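Glucose-6-phosphate dehydrogenase (PDB 5AQ1) catalyses the NADP-dependent oxidation of glucose 6-phosphate, the entry step of the pentose phosphate pathway, and so supplies NADPH for redox balance. Local coordinates at residues Ser109-Ser114 / Ala122-Arg127; Arg144-Ala149 / Lys164-Lys169; Gly157-Leu162 / Pro199-Arg204; Trp174-Val179 / Gln205-Asp210. All coordinates share one frame; numbering follows the deposited sequence.

Contact 1 of 4, residues Ser109-Ser114 / Ala122-Arg127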
# COMPACT_ATOMS: atom_id res chain seq x y z
N SER B 109 -22.49 40.12 36.30
CA SER B 109 -23.47 40.29 37.37
C SER B 109 -23.64 38.98 38.13
O SER B 109 -23.28 37.91 37.63
CB SER B 109 -24.82 40.71 36.80
OG SER B 109 -24.72 41.92 36.08
N TYR B 110 -24.18 39.07 39.34
CA TYR B 110 -24.52 37.88 40.13
C TYR B 110 -25.98 37.95 40.58
O TYR B 110 -26.55 39.03 40.70
CB TYR B 110 -23.60 37.71 41.34
CG TYR B 110 -23.87 36.43 42.11
CD1 TYR B 110 -23.34 35.21 41.68
CD2 TYR B 110 -24.68 36.43 43.24
CE1 TYR B 110 -23.61 34.04 42.37
CE2 TYR B 110 -24.96 35.26 43.93
CZ TYR B 110 -24.42 34.07 43.49
OH TYR B 110 -24.69 32.91 44.18
N MET B 111 -26.55 36.78 40.82
CA MET B 111 -27.96 36.65 41.16
C MET B 111 -28.17 35.37 41.97
O MET B 111 -27.56 34.35 41.68
CB MET B 111 -28.75 36.61 39.86
CG MET B 111 -30.21 36.22 40.01
SD MET B 111 -30.95 35.96 38.39
CE MET B 111 -32.67 35.98 38.90
N THR B 112 -29.03 35.45 42.97
CA THR B 112 -29.30 34.31 43.85
C THR B 112 -30.61 33.62 43.45
O THR B 112 -31.58 34.27 43.07
CB THR B 112 -29.37 34.75 45.33
OG1 THR B 112 -28.11 35.32 45.72
CG2 THR B 112 -29.68 33.57 46.24
N GLY B 113 -30.62 32.29 43.54
CA GLY B 113 -31.81 31.50 43.25
C GLY B 113 -31.58 30.01 43.40
O GLY B 113 -30.44 29.55 43.42
N SER B 114 -32.67 29.26 43.48
CA SER B 114 -32.61 27.80 43.59
C SER B 114 -32.50 27.13 42.21
O SER B 114 -32.58 27.80 41.18
CB SER B 114 -33.85 27.28 44.30
OG SER B 114 -34.98 27.36 43.46
N ALA B 122 -38.17 32.00 36.44
CA ALA B 122 -38.89 33.17 35.94
C ALA B 122 -38.11 34.45 36.26
O ALA B 122 -38.00 35.34 35.41
CB ALA B 122 -40.28 33.24 36.55
N ARG B 123 -37.58 34.54 37.48
CA ARG B 123 -36.72 35.67 37.86
C ARG B 123 -35.48 35.74 36.97
O ARG B 123 -35.09 36.82 36.53
CB ARG B 123 -36.29 35.56 39.33
CG ARG B 123 -37.37 35.93 40.33
CD ARG B 123 -36.99 35.60 41.76
NE ARG B 123 -35.74 36.25 42.18
CZ ARG B 123 -34.59 35.63 42.43
NH1 ARG B 123 -34.47 34.30 42.34
NH2 ARG B 123 -33.53 36.34 42.80
N LEU B 124 -34.87 34.58 36.72
CA LEU B 124 -33.70 34.48 35.84
C LEU B 124 -34.01 35.01 34.45
O LEU B 124 -33.25 35.81 33.89
CB LEU B 124 -33.21 33.03 35.76
CG LEU B 124 -32.05 32.71 34.81
CD1 LEU B 124 -30.82 33.55 35.11
CD2 LEU B 124 -31.70 31.22 34.87
N ASN B 125 -35.13 34.56 33.89
CA ASN B 125 -35.59 35.01 32.58
C ASN B 125 -35.72 36.53 32.51
O ASN B 125 -35.31 37.16 31.54
CB ASN B 125 -36.93 34.35 32.25
CG ASN B 125 -37.41 34.68 30.85
OD1 ASN B 125 -36.84 34.24 29.87
ND2 ASN B 125 -38.49 35.46 30.76
N GLU B 126 -36.31 37.11 33.56
CA GLU B 126 -36.56 38.55 33.62
C GLU B 126 -35.27 39.36 33.71
O GLU B 126 -35.17 40.44 33.13
CB GLU B 126 -37.45 38.89 34.82
CG GLU B 126 -38.87 38.40 34.65
CD GLU B 126 -39.65 38.38 35.95
OE1 GLU B 126 -39.31 39.14 36.89
OE2 GLU B 126 -40.61 37.58 36.02
N ARG B 127 -34.31 38.83 34.46
CA ARG B 127 -33.00 39.46 34.57
C ARG B 127 -32.30 39.45 33.22
O ARG B 127 -31.65 40.43 32.84
CB ARG B 127 -32.17 38.73 35.62
CG ARG B 127 -30.80 39.33 35.86
CD ARG B 127 -30.87 40.78 36.33
NE ARG B 127 -29.75 41.08 37.21
CZ ARG B 127 -29.71 40.80 38.52
NH1 ARG B 127 -30.74 40.21 39.13
NH2 ARG B 127 -28.63 41.12 39.22
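The guanidinium of Arg123 has the methyl CE of Met111 over one face, offset toward the rim. At its edge, in the plane, lie Thr112 O and Gly113 CA. Thr112 O is gripped end-on by two nitrogens: NH1 of Arg123 at 3.0 Å and NH2 of Arg123 at 2.9 Å. Both bonds are bent, with N-H...O angles of 143° and 150°. The chain of Arg123 bends at chi3, and this brings the flat group back to Thr112. NH1 also forms a salt bridge with Asp120, which helps to fix the plane. Round the guanidinium of Arg127, Tyr110 O and Met111 CG lie obliquely. Arg127 NH2 is 3.3 Å from Tyr110 O, and Arg127 NH1 is 4.1 Å from Met111 CG.

Strand 108-112 is an outermost strand, within this chain, of the parallel sheet of the Rossmann-type dinucleotide-binding domain. Helix 118-134 follows it in the chain and runs back antiparallel across it, with the short axes 10.1 Å apart.

Met111 fills the space between the two arginines. Its CG lies anti to the backbone N (chi1 169°), and the chain beyond stays extended; this straight chain carries CE to the helix backbone. Met111 CE touches Leu124 N at 3.4 Å. Met111 SD meets Leu124 CD1 at 4.1 Å, the two side chains crossing at about a right angle. Past Arg127 the methionine slides in the opposite direction. Met111 and Leu124 also both touch Leu69 of the neighbouring strand 67-72. Tyr110 points away from the helix, and its OH bonds to Ser74 O.

Contact 2 of 4, residues Arg144-Ala149 / Lys164-Lys169. With NDP (NADPH dihydro-nicotinamide-adenine-dinucleotide phosphate), chain G.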
# COMPACT_ATOMS: atom_id res chain seq x y z
N ARG B 144 -28.79 33.29 24.06
CA ARG B 144 -28.58 32.89 25.45
C ARG B 144 -27.75 31.62 25.54
O ARG B 144 -28.15 30.58 25.01
CB ARG B 144 -29.92 32.67 26.13
CG ARG B 144 -30.86 33.86 26.04
CD ARG B 144 -32.14 33.62 26.82
NE ARG B 144 -33.04 34.78 26.76
CZ ARG B 144 -34.20 34.88 27.41
NH1 ARG B 144 -34.64 33.89 28.18
NH2 ARG B 144 -34.93 35.98 27.28
N LEU B 145 -26.60 31.70 26.20
CA LEU B 145 -25.76 30.53 26.46
C LEU B 145 -25.81 30.20 27.95
O LEU B 145 -25.38 30.99 28.79
CB LEU B 145 -24.31 30.80 26.05
CG LEU B 145 -23.31 29.65 26.22
CD1 LEU B 145 -23.57 28.55 25.22
CD2 LEU B 145 -21.88 30.16 26.08
N PHE B 146 -26.35 29.03 28.28
CA PHE B 146 -26.43 28.57 29.66
C PHE B 146 -25.30 27.59 29.93
O PHE B 146 -25.24 26.53 29.32
CB PHE B 146 -27.78 27.90 29.93
CG PHE B 146 -28.95 28.84 29.81
CD1 PHE B 146 -29.23 29.75 30.82
CD2 PHE B 146 -29.78 28.80 28.70
CE1 PHE B 146 -30.30 30.61 30.72
CE2 PHE B 146 -30.86 29.66 28.60
CZ PHE B 146 -31.12 30.57 29.61
N TYR B 147 -24.39 27.97 30.83
CA TYR B 147 -23.31 27.09 31.26
C TYR B 147 -23.70 26.43 32.58
O TYR B 147 -23.83 27.10 33.60
CB TYR B 147 -22.00 27.87 31.44
CG TYR B 147 -20.76 26.99 31.36
CD1 TYR B 147 -20.53 25.98 32.29
CD2 TYR B 147 -19.81 27.18 30.35
CE1 TYR B 147 -19.40 25.18 32.23
CE2 TYR B 147 -18.68 26.38 30.28
CZ TYR B 147 -18.48 25.38 31.22
OH TYR B 147 -17.37 24.59 31.16
N LEU B 148 -23.88 25.11 32.56
CA LEU B 148 -24.28 24.37 33.75
C LEU B 148 -23.06 23.82 34.49
O LEU B 148 -22.67 22.67 34.29
CB LEU B 148 -25.25 23.24 33.40
CG LEU B 148 -26.72 23.65 33.27
CD1 LEU B 148 -26.91 24.71 32.19
CD2 LEU B 148 -27.58 22.44 32.98
N ALA B 149 -22.46 24.66 35.33
CA ALA B 149 -21.33 24.27 36.17
C ALA B 149 -21.83 23.77 37.53
O ALA B 149 -21.50 24.33 38.57
CB ALA B 149 -20.38 25.45 36.36
N LYS B 164 -38.59 25.17 30.57
CA LYS B 164 -39.95 25.60 30.84
C LYS B 164 -40.10 27.12 30.86
O LYS B 164 -41.08 27.65 30.33
CB LYS B 164 -40.43 25.01 32.17
CG LYS B 164 -41.90 25.24 32.50
CD LYS B 164 -42.20 24.90 33.95
CE LYS B 164 -43.62 25.31 34.34
NZ LYS B 164 -44.64 24.33 33.89
N GLY B 165 -39.14 27.83 31.47
CA GLY B 165 -39.33 29.25 31.78
C GLY B 165 -38.21 30.24 31.50
O GLY B 165 -38.28 31.37 31.96
N ALA B 166 -37.18 29.84 30.74
CA ALA B 166 -36.08 30.75 30.43
C ALA B 166 -35.53 30.59 29.00
O ALA B 166 -34.36 30.87 28.74
CB ALA B 166 -34.96 30.59 31.45
N MET B 167 -36.39 30.15 28.08
CA MET B 167 -36.00 30.00 26.68
C MET B 167 -36.35 31.25 25.89
O MET B 167 -37.41 31.85 26.07
CB MET B 167 -36.71 28.80 26.05
CG MET B 167 -36.38 27.46 26.68
SD MET B 167 -34.68 26.93 26.36
CE MET B 167 -34.82 26.36 24.67
N GLN B 168 -35.42 31.67 25.03
CA GLN B 168 -35.71 32.64 24.00
C GLN B 168 -36.52 31.93 22.93
O GLN B 168 -36.30 30.74 22.67
CB GLN B 168 -34.41 33.18 23.40
CG GLN B 168 -34.59 34.35 22.45
CD GLN B 168 -34.99 35.63 23.16
OE1 GLN B 168 -36.15 35.82 23.50
NE2 GLN B 168 -34.01 36.50 23.41
N LYS B 169 -37.47 32.64 22.33
CA LYS B 169 -38.19 32.10 21.17
C LYS B 169 -37.24 32.11 19.97
O LYS B 169 -36.43 33.03 19.83
CB LYS B 169 -39.48 32.86 20.89
CG LYS B 169 -39.43 34.36 21.17
CD LYS B 169 -40.24 34.78 22.39
CE LYS B 169 -41.69 34.41 22.38
NZ LYS B 169 -42.37 34.68 21.09
PA NDP G . -18.95 22.05 43.03
O1A NDP G . -18.99 20.90 44.02
O2A NDP G . -17.93 23.16 43.22
O5B NDP G . -20.43 22.64 42.94
C5B NDP G . -20.71 23.74 42.07
C4B NDP G . -21.73 24.67 42.69
O4B NDP G . -23.00 24.01 42.69
C3B NDP G . -21.45 25.07 44.14
O3B NDP G . -20.77 26.33 44.26
C2B NDP G . -22.82 25.14 44.76
O2B NDP G . -23.34 26.46 44.64
C1B NDP G . -23.67 24.19 43.94
N9A NDP G . -23.85 22.91 44.67
C8A NDP G . -22.89 22.13 45.22
N7A NDP G . -23.43 21.04 45.81
C5A NDP G . -24.76 21.11 45.65
C6A NDP G . -25.94 20.29 46.02
N6A NDP G . -25.77 19.14 46.72
N1A NDP G . -27.17 20.73 45.65
C2A NDP G . -27.35 21.87 44.96
N3A NDP G . -26.32 22.67 44.59
C4A NDP G . -25.04 22.35 44.90
O3 NDP G . -18.83 21.46 41.54
PN NDP G . -17.60 21.78 40.55
O1N NDP G . -17.54 23.26 40.24
O2N NDP G . -16.37 21.08 41.09
O5D NDP G . -18.07 21.02 39.21
C5D NDP G . -19.21 21.44 38.46
C4D NDP G . -19.50 20.41 37.38
O4D NDP G . -18.38 20.29 36.50
C3D NDP G . -19.74 19.03 37.97
O3D NDP G . -20.81 18.38 37.29
C2D NDP G . -18.43 18.30 37.76
O2D NDP G . -18.62 16.88 37.66
C1D NDP G . -17.89 18.95 36.49
N1N NDP G . -16.42 18.88 36.42
C2N NDP G . -15.66 19.74 37.12
C3N NDP G . -14.27 19.69 37.08
C7N NDP G . -13.44 20.67 37.86
O7N NDP G . -12.38 21.04 37.39
N7N NDP G . -13.86 21.11 39.05
C4N NDP G . -13.56 18.65 36.25
C5N NDP G . -14.49 17.77 35.55
C6N NDP G . -15.87 17.92 35.66
P2B NDP G . -24.49 27.05 45.60
O1X NDP G . -24.46 26.23 46.86
O2X NDP G . -24.03 28.48 45.79
O3X NDP G . -25.76 26.89 44.80
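Arg144 lays one face of its guanidinium over the backbone of Gln168. Gln168 CA sits 4.3 Å above the plane, over its centre. The two side chains cross at about a right angle, with the guanidinium and amide planes 53° apart. Ala166 O comes to the edge of the same guanidinium, in its plane. The bond from Arg144 NH1 to Ala166 O is weak, at 3.1 Å and an N-H...O angle of 140°. The stronger partner of NH1 is Asn125 OD1, while NE forms a salt bridge with Glu132. An arginine chain extended from CG to NE carries the group up to these partners. Glu132, Asn125 OD1 and Ala166 O probably share in satisfying its buried charge.

Ala166 O has a second neighbour in Phe146. The ring presents its edge to the oxygen, with Phe146 CZ 3.4 Å from Ala166 O and 4.3 Å from Ala166 CB. A bend at chi2 turns Gln168 NE2 away to hydrogen-bond Gly142 O.

Beyond the strand, Ala149 belongs to the NADPH pocket, with Ala149 C 3.6 Å from NADPH C5D. Strand 143-148, helix 155-165 and strand 175-179 form a beta-alpha-beta unit, and residues 164-169 take in the last part of the helix and the connection beyond it. Phe146 packs against Leu162 of that helix and Val175 of the next strand. Both Arg144 and Phe146 also touch Ile128 of helix 118-134.

Contact 3 of 4, residues Gly157-Leu162 / Pro199-Arg204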
# COMPACT_ATOMS: atom_id res chain seq x y z
N GLY B 157 -33.33 18.72 36.92
CA GLY B 157 -34.21 19.77 37.46
C GLY B 157 -33.91 21.14 36.88
O GLY B 157 -34.83 21.90 36.58
N VAL B 158 -32.63 21.44 36.71
CA VAL B 158 -32.20 22.72 36.13
C VAL B 158 -32.55 22.79 34.65
O VAL B 158 -32.99 23.83 34.16
CB VAL B 158 -30.69 22.95 36.31
CG1 VAL B 158 -30.23 24.17 35.53
CG2 VAL B 158 -30.38 23.13 37.78
N CYS B 159 -32.34 21.68 33.94
CA CYS B 159 -32.71 21.60 32.53
C CYS B 159 -34.22 21.78 32.33
O CYS B 159 -34.65 22.44 31.39
CB CYS B 159 -32.26 20.26 31.93
SG CYS B 159 -30.46 20.09 31.78
N ARG B 160 -35.03 21.22 33.23
CA ARG B 160 -36.48 21.36 33.16
C ARG B 160 -36.93 22.80 33.41
O ARG B 160 -37.80 23.31 32.71
CB ARG B 160 -37.18 20.41 34.14
CG ARG B 160 -37.24 18.98 33.63
CD ARG B 160 -37.90 18.04 34.62
NE ARG B 160 -37.77 16.65 34.16
CZ ARG B 160 -37.94 15.57 34.92
NH1 ARG B 160 -38.24 15.68 36.21
NH2 ARG B 160 -37.79 14.36 34.39
N GLY B 161 -36.34 23.44 34.41
CA GLY B 161 -36.65 24.83 34.74
C GLY B 161 -36.29 25.79 33.62
O GLY B 161 -37.07 26.68 33.29
N LEU B 162 -35.10 25.61 33.05
CA LEU B 162 -34.64 26.44 31.93
C LEU B 162 -35.53 26.26 30.70
O LEU B 162 -35.93 27.24 30.08
CB LEU B 162 -33.19 26.10 31.56
CG LEU B 162 -32.10 26.57 32.53
CD1 LEU B 162 -30.76 25.98 32.13
CD2 LEU B 162 -32.03 28.09 32.57
N PRO B 199 -37.00 15.61 25.44
CA PRO B 199 -38.13 16.53 25.26
C PRO B 199 -37.87 17.99 25.67
O PRO B 199 -38.67 18.86 25.34
CB PRO B 199 -39.22 15.93 26.16
CG PRO B 199 -38.46 15.24 27.24
CD PRO B 199 -37.21 14.70 26.58
N LEU B 200 -36.77 18.25 26.38
CA LEU B 200 -36.46 19.59 26.88
C LEU B 200 -35.67 20.44 25.88
O LEU B 200 -35.92 21.64 25.75
CB LEU B 200 -35.66 19.50 28.19
CG LEU B 200 -36.23 18.59 29.28
CD1 LEU B 200 -35.30 18.59 30.48
CD2 LEU B 200 -37.63 19.01 29.68
N PHE B 201 -34.72 19.81 25.19
CA PHE B 201 -33.84 20.49 24.24
C PHE B 201 -33.58 19.65 23.00
O PHE B 201 -33.58 18.42 23.07
CB PHE B 201 -32.48 20.78 24.90
CG PHE B 201 -32.56 21.70 26.08
CD1 PHE B 201 -32.65 23.07 25.90
CD2 PHE B 201 -32.55 21.19 27.37
CE1 PHE B 201 -32.72 23.92 26.99
CE2 PHE B 201 -32.63 22.04 28.47
CZ PHE B 201 -32.71 23.40 28.28
N ASN B 202 -33.35 20.32 21.87
CA ASN B 202 -32.86 19.66 20.67
C ASN B 202 -31.39 19.31 20.85
O ASN B 202 -30.69 19.96 21.62
CB ASN B 202 -32.99 20.56 19.45
CG ASN B 202 -34.43 20.90 19.10
OD1 ASN B 202 -34.65 21.85 18.35
ND2 ASN B 202 -35.40 20.14 19.61
N GLU B 203 -30.93 18.29 20.13
CA GLU B 203 -29.53 17.89 20.20
C GLU B 203 -28.61 19.00 19.69
O GLU B 203 -27.48 19.13 20.15
CB GLU B 203 -29.31 16.60 19.39
CG GLU B 203 -27.90 16.03 19.45
CD GLU B 203 -27.49 15.55 20.84
OE1 GLU B 203 -28.34 15.48 21.76
OE2 GLU B 203 -26.30 15.22 20.99
N ARG B 204 -29.10 19.80 18.74
CA ARG B 204 -28.39 20.97 18.25
C ARG B 204 -28.08 21.99 19.35
O ARG B 204 -27.05 22.66 19.31
CB ARG B 204 -29.20 21.65 17.15
CG ARG B 204 -29.15 20.95 15.81
CD ARG B 204 -29.75 21.82 14.71
NE ARG B 204 -31.04 22.39 15.10
CZ ARG B 204 -32.22 21.76 15.05
NH1 ARG B 204 -32.31 20.49 14.64
NH2 ARG B 204 -33.32 22.39 15.43
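Leu200 puts its methyl CD1 between two residues of helix 155-165. Leu200 CD1 is 3.7 Å from Arg160 CG and 3.8 Å from Cys159 CB. The other methyl, Leu200 CD2, touches Arg160 CG at 4.0 Å. Arg160 thus contributes the aliphatic base of its side chain. It starts out pointing away from the loop, and the chain runs on extended toward the guanidinium.

Phe201 makes the second half of the contact. The ring turns its edge to Cys159, with Cys159 CB in the ring plane and 3.9 Å from Phe201 CE2. Phe201 CE2 also lies 3.6 Å from Cys159 O, approached obliquely. Further along the helix, Leu162 CB meets the ring edge at Phe201 CZ, 4.3 Å away. The CG of Phe201 stands beside the backbone N (chi1 -62°), which directs the ring at the helix. Cys159 meets the loop mainly through CB and its carbonyl oxygen.

Other groups hold these residues in place. Leu200 O accepts a hydrogen bond from Ser163 OG, which ties the loop to the next turn of the helix. Phe201 also packs on Met167 and on Leu177 of strand 175-179. Leu162 reaches Phe146 and Leu148 of strand 143-148. The loop leads from helix 187-197 into strand 206-208, so the contact joins two successive crossover connections on one side of the Rossmann-type sheet.

Across these two segments the contact is largely apolar, with the Cys159 carbonyl oxygen beside the Phe201 ring as its one polar element. The polar tie to Ser163 lies just beyond.

Contact 4 of 4, residues Trp174-Val179 / Gln205-Asp210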
# COMPACT_ATOMS: atom_id res chain seq x y z
N TRP B 174 -30.99 32.21 19.60
CA TRP B 174 -30.80 30.80 19.93
C TRP B 174 -30.56 30.59 21.42
O TRP B 174 -30.25 31.52 22.16
CB TRP B 174 -29.66 30.15 19.11
CG TRP B 174 -28.37 30.94 18.99
CD1 TRP B 174 -27.91 31.57 17.87
CD2 TRP B 174 -27.36 31.13 19.99
NE1 TRP B 174 -26.69 32.16 18.11
CE2 TRP B 174 -26.33 31.90 19.41
CE3 TRP B 174 -27.23 30.74 21.33
CZ2 TRP B 174 -25.19 32.30 20.12
CZ3 TRP B 174 -26.09 31.13 22.04
CH2 TRP B 174 -25.08 31.90 21.43
N VAL B 175 -30.75 29.34 21.86
CA VAL B 175 -30.38 28.92 23.20
C VAL B 175 -29.43 27.73 23.09
O VAL B 175 -29.71 26.78 22.37
CB VAL B 175 -31.60 28.50 24.03
CG1 VAL B 175 -31.18 28.16 25.46
CG2 VAL B 175 -32.65 29.60 24.03
N ARG B 176 -28.31 27.80 23.81
CA ARG B 176 -27.35 26.71 23.84
C ARG B 176 -26.99 26.34 25.28
O ARG B 176 -26.85 27.22 26.13
CB ARG B 176 -26.10 27.07 23.04
CG ARG B 176 -26.35 27.08 21.54
CD ARG B 176 -25.21 27.71 20.75
NE ARG B 176 -25.64 28.01 19.39
CZ ARG B 176 -25.01 28.84 18.55
NH1 ARG B 176 -23.90 29.48 18.91
NH2 ARG B 176 -25.52 29.04 17.33
N LEU B 177 -26.87 25.04 25.52
CA LEU B 177 -26.59 24.50 26.85
C LEU B 177 -25.21 23.86 26.85
O LEU B 177 -24.97 22.90 26.13
CB LEU B 177 -27.61 23.42 27.21
CG LEU B 177 -28.92 23.83 27.88
CD1 LEU B 177 -28.71 24.06 29.37
CD2 LEU B 177 -29.54 25.05 27.22
N ILE B 178 -24.31 24.39 27.67
CA ILE B 178 -23.04 23.72 27.92
C ILE B 178 -23.19 22.90 29.20
O ILE B 178 -23.52 23.43 30.26
CB ILE B 178 -21.87 24.72 28.02
CG1 ILE B 178 -21.63 25.37 26.66
CG2 ILE B 178 -20.61 24.02 28.49
CD1 ILE B 178 -20.72 26.58 26.70
N VAL B 179 -22.94 21.59 29.09
CA VAL B 179 -23.14 20.66 30.19
C VAL B 179 -21.87 19.85 30.46
O VAL B 179 -21.11 19.56 29.53
CB VAL B 179 -24.34 19.72 29.92
CG1 VAL B 179 -25.61 20.53 29.70
CG2 VAL B 179 -24.10 18.83 28.71
N GLN B 205 -28.96 22.09 20.34
CA GLN B 205 -28.81 23.05 21.43
C GLN B 205 -27.89 22.58 22.55
O GLN B 205 -27.40 23.39 23.33
CB GLN B 205 -30.17 23.39 22.03
CG GLN B 205 -31.13 24.05 21.05
CD GLN B 205 -32.51 24.25 21.64
OE1 GLN B 205 -33.10 23.32 22.20
NE2 GLN B 205 -33.04 25.46 21.51
N VAL B 206 -27.65 21.27 22.64
CA VAL B 206 -26.84 20.71 23.72
C VAL B 206 -25.37 20.59 23.31
O VAL B 206 -25.05 20.02 22.26
CB VAL B 206 -27.37 19.34 24.18
CG1 VAL B 206 -26.50 18.78 25.29
CG2 VAL B 206 -28.81 19.46 24.64
N PHE B 207 -24.49 21.11 24.16
CA PHE B 207 -23.05 21.09 23.94
C PHE B 207 -22.37 20.39 25.12
O PHE B 207 -22.01 21.02 26.11
CB PHE B 207 -22.54 22.53 23.79
CG PHE B 207 -22.86 23.14 22.46
CD1 PHE B 207 -24.16 23.50 22.15
CD2 PHE B 207 -21.87 23.33 21.51
CE1 PHE B 207 -24.47 24.06 20.92
CE2 PHE B 207 -22.17 23.89 20.28
CZ PHE B 207 -23.47 24.25 19.98
N ARG B 208 -22.22 19.07 25.01
CA ARG B 208 -21.59 18.28 26.07
C ARG B 208 -20.07 18.44 26.05
O ARG B 208 -19.42 18.11 25.06
CB ARG B 208 -21.96 16.81 25.93
CG ARG B 208 -23.44 16.54 26.12
CD ARG B 208 -23.78 15.06 26.04
NE ARG B 208 -25.20 14.87 25.77
CZ ARG B 208 -25.77 15.06 24.58
NH1 ARG B 208 -25.05 15.45 23.54
NH2 ARG B 208 -27.07 14.85 24.43
N ILE B 209 -19.53 18.94 27.16
CA ILE B 209 -18.10 19.20 27.26
C ILE B 209 -17.32 17.92 27.49
O ILE B 209 -17.68 17.11 28.35
CB ILE B 209 -17.76 20.16 28.43
CG1 ILE B 209 -18.31 21.56 28.16
CG2 ILE B 209 -16.25 20.21 28.68
CD1 ILE B 209 -17.50 22.38 27.18
N ASP B 210 -16.28 17.73 26.69
CA ASP B 210 -15.13 16.92 27.07
C ASP B 210 -13.93 17.81 26.85
O ASP B 210 -13.50 18.01 25.71
CB ASP B 210 -15.04 15.64 26.24
CG ASP B 210 -13.95 14.71 26.73
OD1 ASP B 210 -12.86 15.19 27.11
OD2 ASP B 210 -14.19 13.48 26.73
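Leu177 O accepts a hydrogen bond from Phe207 N at 2.7 Å. This is part of a parallel ladder that pairs Leu177 with Val206, Ile178 with Phe207 and Val179 with Arg208. Leu177 N donates to Gln205 O at 2.8 Å. Val179 N reaches Phe207 O at 3.2 Å. Ile209 N closes the ladder on Val179 O at 2.9 Å.

Side chains alternate between the faces. On one, Arg176 lays its methylenes against the Phe207 ring, with Arg176 CG 3.6 Å from Phe207 CE1. The guanidinium and ring planes are 43° apart. The Trp174 ring lies over the centre of one face of the Arg176 guanidinium. Further along, Ile178 CG2 meets Ile209 CG1 at 3.4 Å. On the opposite face, Val179 and Arg208 lie side by side and point the same way. Val179 CG2, set between its backbone N and carbonyl carbon, touches Arg208 CG at 3.5 Å. Arg208 carries its charge on to a salt bridge with Glu203.

The two strands belong to a beta-alpha-beta unit with helix 187-197 between them. Beyond the pairing, Asp210 OD1 makes a hydrogen bond with ND1 of His273, a residue of the glucose 6-phosphate pocket. The backbone bonds set the register of the last strand. The aliphatic parts of the two arginines join the apolar packing, while their charged ends find polar partners outside the two segments: Ala449 O for Arg176 and Glu203 for Arg208.

All four contacts lie in the NAD-binding domain and gather round its parallel sheet. Contact 1 is at one outermost strand within this chain, 108-112, and contact 4 at the other, 206-208, with centres about 20 Å apart. Contacts 2 and 3 lie between and share helix 155-165, with centres about 8 Å apart. Along the chain contact 1 closes before the others open, while contact 3 interleaves with contacts 2 and 4. Strands 143-148 and 175-179 are neighbours, so contacts 2 and 4 are joined by backbone hydrogen bonds. Leu162 links contact 3 to the other three. Together they tie the sheet's strands to the helices and loop packed on it, with Ala149 of contact 2 in the NADPH pocket.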